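Local coordinates for protein pyruvate kinase (Cryptosporidium parvum, PDB 4DRS) that probably catalyses the last step of glycolysis, transferring the phosphoryl group of phosphoenolpyruvate to ADP to give pyruvate and ATP, at residues A[44-49]-A[384-389]; A[282-285]-A[289-292]; A[312-317]-A[322-327]; A[332-337]-A[372-377]. All coordinates share one frame; numbering follows the deposited sequence.

Interaction 1 (A[44-49]-A[384-389]); sequences RKTQII and QAETCI
Arg44 and Glu386 mark the closest backbone approach of the two segments, with Arg44 CA and Glu386 CA 7.5 Å apart. The setting is the TIM barrel of pyruvate kinase: 44-49 runs from the preceding loop into the first strand, 47-51, and 384-389 carries the last part of helix 371-386, which follows the eighth strand, into the turn after it. From Glu386 to Ile389 the chain makes a type I beta turn.

On the helix side Glu386 alone makes the contact, with 90 of the 144 Å² buried. Its CG lies opposite the carbonyl carbon (chi1 -74°) and the chain beyond is extended, which carries the carboxylate to two successive backbone amides. Lys45 N donates to Glu386 OE1 over 2.8 Å, and Thr46 N donates to Glu386 OE2, also over 2.8 Å. Both amides come from the syn side, about 25° out of the carboxylate plane, so each oxygen has its own N-H and the group is held against rotation. Methylene CB of Lys45 packs 3.6 Å from Glu386 OE1, while the ammonium group leads away to the carbonyl of Ser447. The buried carboxylate thus has no direct charged partner within the two segments, and the two N-H groups and the hydroxyl of Thr46 probably help to stabilise its negative charge. Arg44 also turns away: its NH1 reaches Thr46 O over 2.9 Å, nearly in the guanidinium plane, and its NE bonds to Ser379. Val352 and Tyr391 pack against Glu386. A third bond completes the grip, Thr46 OG1 donating to Glu386 OE2 at 2.6 Å, nearly in line with the C-O bond.

Interaction 2 (A[282-285]-A[289-292]); sequences SICS and GIMV
Ile290 projects from strand 289-292 straight at helix 282-285, and its CD1 methyl reaches the helix where Ile283 and Cys284 follow one another. The side chains of Ile283 and Ile290 lie crosswise, at about a right angle, so they meet at one methyl pair: Ile283 CG2 and Ile290 CD1 are 4.0 Å apart. The same CD1 lies 4.0 Å from Cys284 CA, which places it against the helix backbone as well as against a side chain. The bend at chi2 of Ile290 (-61°) turns CD1 out of the extended course and leaves it against the helix. Further back along the side chain, Cys284 CB approaches Ile290 CG1 at 4.2 Å. The CB of each helix residue is directed to the side of the strand, not at it, and the contact is wholly apolar. Its small extent, 100 Å² summed over both sides, fits a single residue docking on one helical turn, with Cys284 CA and Ile290 CA 6.5 Å apart.

All three touching residues are buried within the TIM barrel. Ile283 also packs on Ser269 and Ile271 of the adjacent strand 266-271, while Cys284 and Ile290 both meet Cys317 of helix 306-320. Strand 289-293 itself runs between strands 266-271 and 324-327 in the barrel wall.

Interaction 3 (A[312-317]-A[322-327]); sequences CMISKC and KPVVTA
Apolar packing joins Cys317 and Ile314 of the helix to Val324 of the strand. Cys317 CB sits 3.7 Å from Val324 CB, and its sulfur lies beside the same valine. Both methyls of Val324 meet Ile314, CG1 at Ile314 CG2 (4.1 Å) and CG2 near Ile314 CG1, the second also beside Cys317 SG. With chi1 at 63°, Val324 sets CG1 between its own backbone N and carbonyl carbon and CG2 opposite that N, which turns the two branches to the isoleucine. Ile314 and Val324 cross at about a right angle. Ile314 also extends along the strand, and its CD1 comes 3.5 Å from Thr326 OG1, a van der Waals contact with a hydroxyl whose polar partner is Ser356.

The hydrogen bond is between backbones: Lys322 N donates to Cys317 O over 2.9 Å, with an N-H...O angle of 145°. It ties the last part of the helix to the chain that returns to the strand. Lys322 NZ turns away and bonds to the carbonyls of Cys284 and Ser287.

A disulfide joins Cys312 to Cys26 of the second subunit.

The helix and strand segments run nearly antiparallel, at 158°, their axes 9.1 Å apart. This is the alpha-to-beta return of a beta-alpha-beta unit, the repeating element of the TIM barrel.

Interaction 4 (A[332-337]-A[372-377]); sequences ESMIKS and FDAVNV
Met334 loses 84 Å² to the contact, more than half of the total, and spends it on one turn of helix 372-377. Its CB points at the helix, and the bend at chi3 of 78° brings the thioether's terminal methyl round against the helix backbone. CE reaches Ala374 CA at 3.5 Å and lies 3.8 Å from Asp373 C, so the methyl rests where these two residues join.

Ala374, with 33 Å² buried, is the counterpart. Its CB faces the loop and meets Met334 SD at 3.8 Å, and the short side chain lets sulfur and methyl come alongside the helix main chain. The CA atoms of Met334 and Ala374 are 6.3 Å apart.

Val377 lies one helical turn after Ala374. Its CG2 touches Met334 CE at 4.3 Å, so the methyl also has Val377 to one side of it, while Pro340 packs on both Met334 and Val377.

The contact is apolar, partly buried and away from the ADP-binding residues. It packs the loop after strand 324-327 against helix 371-386, the long helix that follows the eighth strand and the short helix 363-366, so the connection from the seventh strand to helix 342-354 is packed on the helix of the eighth beta-alpha unit of the TIM barrel.

Overall arrangement
All four contacts belong to the eight-stranded parallel barrel. Interaction 1 joins its two ends, the chain entering strand 47-51 and the last part of helix 371-386, and the other three are nested in the loop it closes. Along the chain interactions 2, 3 and 4 follow in series. Interactions 2 and 3 are neighbours, centres 8 Å apart, on adjacent strands 289-293 and 324-327, and pack through Ile290 and Cys317. Interaction 4 is about 28 Å from interaction 2 but shares helix 371-386 with interaction 1, centres 18 Å apart. Interactions 1 and 3 meet where Ile49 packs on Val325; both also lie beside the second subunit, interaction 3 through the disulfide of Cys312.

Interaction 1 (A[44-49]-A[384-389])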
loop_
_atom_site.group_PDB
_atom_site.type_symbol
_atom_site.label_atom_id
_atom_site.label_comp_id
_atom_site.label_asym_id
_atom_site.label_seq_id
_atom_site.Cartn_x
_atom_site.Cartn_y
_atom_site.Cartn_z
ATOM N N ARG A 44 13.131 4.645 27.072
ATOM C CA ARG A 44 11.675 4.546 27.109
ATOM C C ARG A 44 10.958 5.854 26.736
ATOM O O ARG A 44 11.361 6.944 27.153
ATOM C CB ARG A 44 11.238 4.062 28.496
ATOM C CG ARG A 44 9.741 4.113 28.756
ATOM C CD ARG A 44 9.400 3.728 30.186
ATOM N NE ARG A 44 10.326 4.296 31.166
ATOM C CZ ARG A 44 10.289 5.548 31.610
ATOM N NH1 ARG A 44 9.374 6.399 31.170
ATOM N NH2 ARG A 44 11.176 5.946 32.500
ATOM N N LYS A 45 9.896 5.729 25.945
ATOM C CA LYS A 45 9.132 6.891 25.477
ATOM C C LYS A 45 7.848 7.091 26.270
ATOM O O LYS A 45 7.478 8.221 26.592
ATOM C CB LYS A 45 8.807 6.760 23.988
ATOM C CG LYS A 45 10.021 6.856 23.089
ATOM C CD LYS A 45 9.653 6.550 21.648
ATOM C CE LYS A 45 10.892 6.443 20.781
ATOM N NZ LYS A 45 11.739 7.663 20.906
ATOM N N THR A 46 7.181 5.989 26.584
ATOM C CA THR A 46 5.948 6.033 27.352
ATOM C C THR A 46 6.205 6.575 28.755
ATOM O O THR A 46 7.099 6.112 29.462
ATOM C CB THR A 46 5.288 4.648 27.426
ATOM O OG1 THR A 46 5.195 4.105 26.103
ATOM C CG2 THR A 46 3.881 4.742 28.033
ATOM N N GLN A 47 5.417 7.573 29.134
ATOM C CA GLN A 47 5.548 8.210 30.431
ATOM C C GLN A 47 4.925 7.344 31.519
ATOM O O GLN A 47 4.007 6.561 31.260
ATOM C CB GLN A 47 4.898 9.594 30.405
ATOM C CG GLN A 47 5.406 10.518 29.301
ATOM C CD GLN A 47 6.778 11.120 29.579
ATOM O OE1 GLN A 47 7.471 10.742 30.530
ATOM N NE2 GLN A 47 7.180 12.072 28.738
ATOM N N ILE A 48 5.434 7.486 32.738
ATOM C CA ILE A 48 4.968 6.684 33.861
ATOM C C ILE A 48 4.447 7.574 34.979
ATOM O O ILE A 48 5.166 8.442 35.485
ATOM C CB ILE A 48 6.073 5.742 34.395
ATOM C CG1 ILE A 48 6.414 4.671 33.356
ATOM C CG2 ILE A 48 5.648 5.098 35.708
ATOM C CD1 ILE A 48 7.581 3.781 33.734
ATOM N N ILE A 49 3.186 7.350 35.342
ATOM C CA ILE A 49 2.560 8.000 36.486
ATOM C C ILE A 49 2.564 7.045 37.682
ATOM O O ILE A 49 2.180 5.880 37.549
ATOM C CB ILE A 49 1.110 8.431 36.173
ATOM C CG1 ILE A 49 1.073 9.385 34.974
ATOM C CG2 ILE A 49 0.468 9.083 37.397
ATOM C CD1 ILE A 49 -0.323 9.813 34.560
ATOM N N GLN A 384 10.649 -2.322 26.036
ATOM C CA GLN A 384 10.610 -3.542 25.239
ATOM C C GLN A 384 9.472 -3.503 24.211
ATOM O O GLN A 384 9.671 -3.866 23.051
ATOM C CB GLN A 384 10.502 -4.759 26.164
ATOM C CG GLN A 384 11.204 -6.013 25.666
ATOM C CD GLN A 384 12.654 -5.794 25.261
ATOM O OE1 GLN A 384 13.425 -5.144 25.966
ATOM N NE2 GLN A 384 13.030 -6.351 24.116
ATOM N N ALA A 385 8.297 -3.034 24.630
ATOM C CA ALA A 385 7.126 -2.942 23.745
ATOM C C ALA A 385 7.351 -1.941 22.617
ATOM O O ALA A 385 6.884 -2.139 21.494
ATOM C CB ALA A 385 5.878 -2.587 24.538
ATOM N N GLU A 386 8.088 -0.880 22.925
ATOM C CA GLU A 386 8.430 0.147 21.942
ATOM C C GLU A 386 9.375 -0.345 20.831
ATOM O O GLU A 386 9.424 0.249 19.751
ATOM C CB GLU A 386 8.981 1.395 22.644
ATOM C CG GLU A 386 7.898 2.204 23.346
ATOM C CD GLU A 386 8.399 3.074 24.494
ATOM O OE1 GLU A 386 9.622 3.287 24.629
ATOM O OE2 GLU A 386 7.548 3.563 25.268
ATOM N N THR A 387 10.106 -1.434 21.080
ATOM C CA THR A 387 10.934 -2.048 20.026
ATOM C C THR A 387 10.095 -2.831 19.003
ATOM O O THR A 387 10.574 -3.143 17.912
ATOM C CB THR A 387 12.066 -2.954 20.576
ATOM O OG1 THR A 387 11.507 -4.126 21.180
ATOM C CG2 THR A 387 12.927 -2.210 21.592
ATOM N N CYS A 388 8.847 -3.130 19.360
ATOM C CA CYS A 388 7.929 -3.870 18.494
ATOM C C CYS A 388 7.199 -2.973 17.497
ATOM O O CYS A 388 6.431 -3.457 16.665
ATOM C CB CYS A 388 6.900 -4.625 19.338
ATOM S SG CYS A 388 7.612 -5.860 20.446
ATOM N N ILE A 389 7.436 -1.668 17.591
ATOM C CA ILE A 389 6.737 -0.691 16.763
ATOM C C ILE A 389 7.420 -0.537 15.411
ATOM O O ILE A 389 8.636 -0.372 15.333
ATOM C CB ILE A 389 6.627 0.687 17.467
ATOM C CG1 ILE A 389 5.774 0.569 18.739
ATOM C CG2 ILE A 389 6.046 1.736 16.524
ATOM C CD1 ILE A 389 5.720 1.822 19.594
#

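Interaction 2 (A[282-285]-A[289-292])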
loop_
_atom_site.group_PDB
_atom_site.type_symbol
_atom_site.label_atom_id
_atom_site.label_comp_id
_atom_site.label_asym_id
_atom_site.label_seq_id
_atom_site.Cartn_x
_atom_site.Cartn_y
_atom_site.Cartn_z
ATOM N N SER A 282 -17.158 14.091 22.781
ATOM C CA SER A 282 -17.371 15.395 23.385
ATOM C C SER A 282 -16.350 15.658 24.505
ATOM O O SER A 282 -15.712 16.712 24.542
ATOM C CB SER A 282 -18.807 15.473 23.910
ATOM O OG SER A 282 -19.009 16.595 24.748
ATOM N N ILE A 283 -16.188 14.680 25.392
ATOM C CA ILE A 283 -15.270 14.787 26.518
ATOM C C ILE A 283 -13.820 14.945 26.041
ATOM O O ILE A 283 -13.111 15.862 26.474
ATOM C CB ILE A 283 -15.412 13.578 27.468
ATOM C CG1 ILE A 283 -16.833 13.527 28.042
ATOM C CG2 ILE A 283 -14.377 13.644 28.582
ATOM C CD1 ILE A 283 -17.244 12.183 28.598
ATOM N N CYS A 284 -13.405 14.064 25.134
ATOM C CA CYS A 284 -12.069 14.092 24.545
ATOM C C CYS A 284 -11.782 15.421 23.853
ATOM O O CYS A 284 -10.701 15.988 24.006
ATOM C CB CYS A 284 -11.904 12.937 23.557
ATOM S SG CYS A 284 -10.305 12.881 22.714
ATOM N N SER A 285 -12.759 15.910 23.101
ATOM C CA SER A 285 -12.656 17.184 22.391
ATOM C C SER A 285 -12.513 18.391 23.339
ATOM O O SER A 285 -11.827 19.358 23.018
ATOM C CB SER A 285 -13.876 17.357 21.486
ATOM O OG SER A 285 -13.882 18.624 20.862
ATOM N N GLY A 289 -6.584 15.965 27.948
ATOM C CA GLY A 289 -6.165 14.576 27.921
ATOM C C GLY A 289 -7.235 13.648 28.464
ATOM O O GLY A 289 -8.212 14.098 29.073
ATOM N N ILE A 290 -7.044 12.351 28.235
ATOM C CA ILE A 290 -7.959 11.311 28.709
ATOM C C ILE A 290 -7.240 10.283 29.592
ATOM O O ILE A 290 -6.100 9.905 29.322
ATOM C CB ILE A 290 -8.654 10.592 27.517
ATOM C CG1 ILE A 290 -9.659 11.526 26.816
ATOM C CG2 ILE A 290 -9.310 9.276 27.940
ATOM C CD1 ILE A 290 -10.803 12.017 27.680
ATOM N N MET A 291 -7.910 9.858 30.656
ATOM C CA MET A 291 -7.483 8.696 31.423
ATOM C C MET A 291 -8.550 7.604 31.340
ATOM O O MET A 291 -9.731 7.856 31.585
ATOM C CB MET A 291 -7.217 9.071 32.880
ATOM C CG MET A 291 -6.656 7.937 33.733
ATOM S SD MET A 291 -6.459 8.360 35.485
ATOM C CE MET A 291 -5.271 9.705 35.410
ATOM N N VAL A 292 -8.122 6.404 30.969
ATOM C CA VAL A 292 -8.985 5.235 30.987
ATOM C C VAL A 292 -8.717 4.482 32.284
ATOM O O VAL A 292 -7.612 3.976 32.496
ATOM C CB VAL A 292 -8.730 4.319 29.775
ATOM C CG1 VAL A 292 -9.636 3.097 29.833
ATOM C CG2 VAL A 292 -8.946 5.089 28.478
#

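Interaction 3 (A[312-317]-A[322-327])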
loop_
_atom_site.group_PDB
_atom_site.type_symbol
_atom_site.label_atom_id
_atom_site.label_comp_id
_atom_site.label_asym_id
_atom_site.label_seq_id
_atom_site.Cartn_x
_atom_site.Cartn_y
_atom_site.Cartn_z
ATOM N N CYS A 312 -10.345 1.356 21.577
ATOM C CA CYS A 312 -11.015 2.375 20.778
ATOM C C CYS A 312 -10.746 3.799 21.282
ATOM O O CYS A 312 -10.458 4.693 20.484
ATOM C CB CYS A 312 -12.517 2.108 20.700
ATOM S SG CYS A 312 -13.429 3.449 19.899
ATOM N N MET A 313 -10.829 4.000 22.597
ATOM C CA MET A 313 -10.562 5.314 23.192
ATOM C C MET A 313 -9.109 5.760 22.993
ATOM O O MET A 313 -8.845 6.942 22.754
ATOM C CB MET A 313 -10.950 5.350 24.677
ATOM C CG MET A 313 -12.451 5.361 24.914
ATOM S SD MET A 313 -12.922 5.511 26.650
ATOM C CE MET A 313 -12.663 3.856 27.277
ATOM N N ILE A 314 -8.181 4.810 23.074
ATOM C CA ILE A 314 -6.769 5.101 22.834
ATOM C C ILE A 314 -6.530 5.564 21.393
ATOM O O ILE A 314 -5.881 6.589 21.174
ATOM C CB ILE A 314 -5.858 3.906 23.210
ATOM C CG1 ILE A 314 -5.875 3.685 24.728
ATOM C CG2 ILE A 314 -4.432 4.143 22.728
ATOM C CD1 ILE A 314 -5.156 2.433 25.190
ATOM N N SER A 315 -7.069 4.826 20.419
ATOM C CA SER A 315 -6.935 5.184 19.001
ATOM C C SER A 315 -7.485 6.571 18.701
ATOM O O SER A 315 -6.847 7.358 17.996
ATOM C CB SER A 315 -7.639 4.161 18.112
ATOM O OG SER A 315 -6.908 2.953 18.067
ATOM N N LYS A 316 -8.667 6.861 19.238
ATOM C CA LYS A 316 -9.295 8.169 19.067
ATOM C C LYS A 316 -8.456 9.310 19.655
ATOM O O LYS A 316 -8.373 10.385 19.055
ATOM C CB LYS A 316 -10.709 8.177 19.657
ATOM C CG LYS A 316 -11.706 7.364 18.852
ATOM C CD LYS A 316 -13.092 7.439 19.462
ATOM C CE LYS A 316 -14.153 7.076 18.437
ATOM N NZ LYS A 316 -15.472 7.650 18.815
ATOM N N CYS A 317 -7.830 9.071 20.809
ATOM C CA CYS A 317 -6.921 10.053 21.406
ATOM C C CYS A 317 -5.671 10.256 20.558
ATOM O O CYS A 317 -5.180 11.382 20.439
ATOM C CB CYS A 317 -6.533 9.657 22.829
ATOM S SG CYS A 317 -7.894 9.769 24.012
ATOM N N LYS A 322 -4.460 14.002 21.490
ATOM C CA LYS A 322 -4.634 14.244 22.922
ATOM C C LYS A 322 -3.951 13.121 23.698
ATOM O O LYS A 322 -4.163 11.950 23.390
ATOM C CB LYS A 322 -6.122 14.297 23.301
ATOM C CG LYS A 322 -6.918 15.450 22.705
ATOM C CD LYS A 322 -6.675 16.756 23.445
ATOM C CE LYS A 322 -7.392 17.916 22.772
ATOM N NZ LYS A 322 -8.864 17.858 22.994
ATOM N N PRO A 323 -3.131 13.470 24.707
ATOM C CA PRO A 323 -2.456 12.431 25.503
ATOM C C PRO A 323 -3.472 11.515 26.181
ATOM O O PRO A 323 -4.501 11.990 26.662
ATOM C CB PRO A 323 -1.685 13.224 26.563
ATOM C CG PRO A 323 -1.668 14.641 26.080
ATOM C CD PRO A 323 -2.872 14.828 25.215
ATOM N N VAL A 324 -3.193 10.213 26.189
ATOM C CA VAL A 324 -4.070 9.236 26.834
ATOM C C VAL A 324 -3.314 8.390 27.855
ATOM O O VAL A 324 -2.219 7.889 27.584
ATOM C CB VAL A 324 -4.823 8.342 25.815
ATOM C CG1 VAL A 324 -3.855 7.503 24.989
ATOM C CG2 VAL A 324 -5.852 7.460 26.516
ATOM N N VAL A 325 -3.921 8.249 29.029
ATOM C CA VAL A 325 -3.333 7.523 30.144
ATOM C C VAL A 325 -4.089 6.215 30.369
ATOM O O VAL A 325 -5.303 6.221 30.580
ATOM C CB VAL A 325 -3.371 8.367 31.438
ATOM C CG1 VAL A 325 -2.712 7.619 32.597
ATOM C CG2 VAL A 325 -2.715 9.724 31.223
ATOM N N THR A 326 -3.363 5.101 30.306
ATOM C CA THR A 326 -3.900 3.787 30.671
ATOM C C THR A 326 -3.592 3.488 32.141
ATOM O O THR A 326 -2.443 3.535 32.565
ATOM C CB THR A 326 -3.330 2.685 29.763
ATOM O OG1 THR A 326 -3.841 2.864 28.440
ATOM C CG2 THR A 326 -3.726 1.289 30.263
ATOM N N ALA A 327 -4.628 3.170 32.907
ATOM C CA ALA A 327 -4.512 3.047 34.355
ATOM C C ALA A 327 -5.587 2.142 34.926
ATOM O O ALA A 327 -6.582 2.629 35.467
ATOM C CB ALA A 327 -4.617 4.422 34.995
#

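Interaction 4 (A[332-337]-A[372-377])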
loop_
_atom_site.group_PDB
_atom_site.type_symbol
_atom_site.label_atom_id
_atom_site.label_comp_id
_atom_site.label_asym_id
_atom_site.label_seq_id
_atom_site.Cartn_x
_atom_site.Cartn_y
_atom_site.Cartn_z
ATOM N N GLU A 332 -1.323 -5.576 39.895
ATOM C CA GLU A 332 -1.957 -5.974 41.163
ATOM C C GLU A 332 -1.076 -6.875 42.025
ATOM O O GLU A 332 -0.897 -6.616 43.214
ATOM C CB GLU A 332 -3.290 -6.684 40.904
ATOM C CG GLU A 332 -4.446 -5.771 40.528
ATOM C CD GLU A 332 -5.687 -6.542 40.120
ATOM O OE1 GLU A 332 -5.584 -7.418 39.236
ATOM O OE2 GLU A 332 -6.769 -6.267 40.677
ATOM N N SER A 333 -0.532 -7.925 41.411
ATOM C CA SER A 333 0.295 -8.919 42.098
ATOM C C SER A 333 1.544 -8.342 42.770
ATOM O O SER A 333 2.201 -9.028 43.552
ATOM C CB SER A 333 0.689 -10.042 41.129
ATOM O OG SER A 333 1.710 -10.868 41.666
ATOM N N MET A 334 1.859 -7.083 42.474
ATOM C CA MET A 334 3.071 -6.451 42.997
ATOM C C MET A 334 2.832 -5.605 44.254
ATOM O O MET A 334 3.646 -4.741 44.606
ATOM C CB MET A 334 3.778 -5.650 41.899
ATOM C CG MET A 334 4.216 -6.511 40.725
ATOM S SD MET A 334 5.407 -5.711 39.637
ATOM C CE MET A 334 6.912 -5.895 40.592
ATOM N N ILE A 335 1.712 -5.867 44.924
ATOM C CA ILE A 335 1.425 -5.299 46.240
ATOM C C ILE A 335 1.893 -6.294 47.306
ATOM O O ILE A 335 2.174 -5.917 48.447
ATOM C CB ILE A 335 -0.083 -4.979 46.404
ATOM C CG1 ILE A 335 -0.540 -3.982 45.331
ATOM C CG2 ILE A 335 -0.390 -4.435 47.796
ATOM C CD1 ILE A 335 -2.042 -3.816 45.220
ATOM N N LYS A 336 1.989 -7.564 46.914
ATOM C CA LYS A 336 2.367 -8.648 47.822
ATOM C C LYS A 336 3.406 -9.602 47.218
ATOM O O LYS A 336 3.615 -10.704 47.735
ATOM C CB LYS A 336 1.120 -9.435 48.245
ATOM C CG LYS A 336 0.220 -8.723 49.246
ATOM C CD LYS A 336 -1.185 -9.320 49.276
ATOM C CE LYS A 336 -1.219 -10.723 49.872
ATOM N NZ LYS A 336 -0.953 -10.738 51.339
ATOM N N SER A 337 4.054 -9.182 46.132
ATOM C CA SER A 337 5.050 -10.018 45.450
ATOM C C SER A 337 6.183 -9.201 44.827
ATOM O O SER A 337 5.969 -8.077 44.365
ATOM C CB SER A 337 4.380 -10.905 44.394
ATOM O OG SER A 337 5.306 -11.784 43.781
ATOM N N PHE A 372 9.187 0.084 44.431
ATOM C CA PHE A 372 10.322 0.329 43.536
ATOM C C PHE A 372 10.472 -0.728 42.444
ATOM O O PHE A 372 10.772 -0.396 41.295
ATOM C CB PHE A 372 11.624 0.457 44.329
ATOM C CG PHE A 372 11.593 1.535 45.369
ATOM C CD1 PHE A 372 11.782 2.869 45.014
ATOM C CD2 PHE A 372 11.372 1.220 46.708
ATOM C CE1 PHE A 372 11.752 3.864 45.975
ATOM C CE2 PHE A 372 11.340 2.214 47.675
ATOM C CZ PHE A 372 11.531 3.535 47.306
ATOM N N ASP A 373 10.264 -1.991 42.815
ATOM C CA ASP A 373 10.321 -3.109 41.872
ATOM C C ASP A 373 9.322 -2.954 40.721
ATOM O O ASP A 373 9.673 -3.164 39.559
ATOM C CB ASP A 373 10.086 -4.439 42.598
ATOM C CG ASP A 373 11.250 -4.834 43.496
ATOM O OD1 ASP A 373 12.418 -4.718 43.057
ATOM O OD2 ASP A 373 10.994 -5.273 44.641
ATOM N N ALA A 374 8.090 -2.573 41.057
ATOM C CA ALA A 374 7.009 -2.425 40.080
ATOM C C ALA A 374 7.315 -1.400 38.986
ATOM O O ALA A 374 7.230 -1.715 37.796
ATOM C CB ALA A 374 5.698 -2.092 40.782
ATOM N N VAL A 375 7.680 -0.184 39.396
ATOM C CA VAL A 375 8.027 0.888 38.465
ATOM C C VAL A 375 9.119 0.438 37.502
ATOM O O VAL A 375 9.012 0.636 36.291
ATOM C CB VAL A 375 8.505 2.156 39.203
ATOM C CG1 VAL A 375 8.754 3.293 38.223
ATOM C CG2 VAL A 375 7.488 2.584 40.242
ATOM N N ASN A 376 10.160 -0.172 38.057
ATOM C CA ASN A 376 11.306 -0.616 37.285
ATOM C C ASN A 376 10.924 -1.666 36.239
ATOM O O ASN A 376 11.336 -1.583 35.081
ATOM C CB ASN A 376 12.397 -1.136 38.222
ATOM C CG ASN A 376 13.720 -1.317 37.519
ATOM O OD1 ASN A 376 13.988 -2.370 36.939
ATOM N ND2 ASN A 376 14.558 -0.288 37.563
ATOM N N VAL A 377 10.126 -2.640 36.662
ATOM C CA VAL A 377 9.543 -3.637 35.769
ATOM C C VAL A 377 8.698 -2.973 34.665
ATOM O O VAL A 377 8.909 -3.229 33.474
ATOM C CB VAL A 377 8.714 -4.668 36.579
ATOM C CG1 VAL A 377 7.708 -5.409 35.704
ATOM C CG2 VAL A 377 9.641 -5.648 37.288
#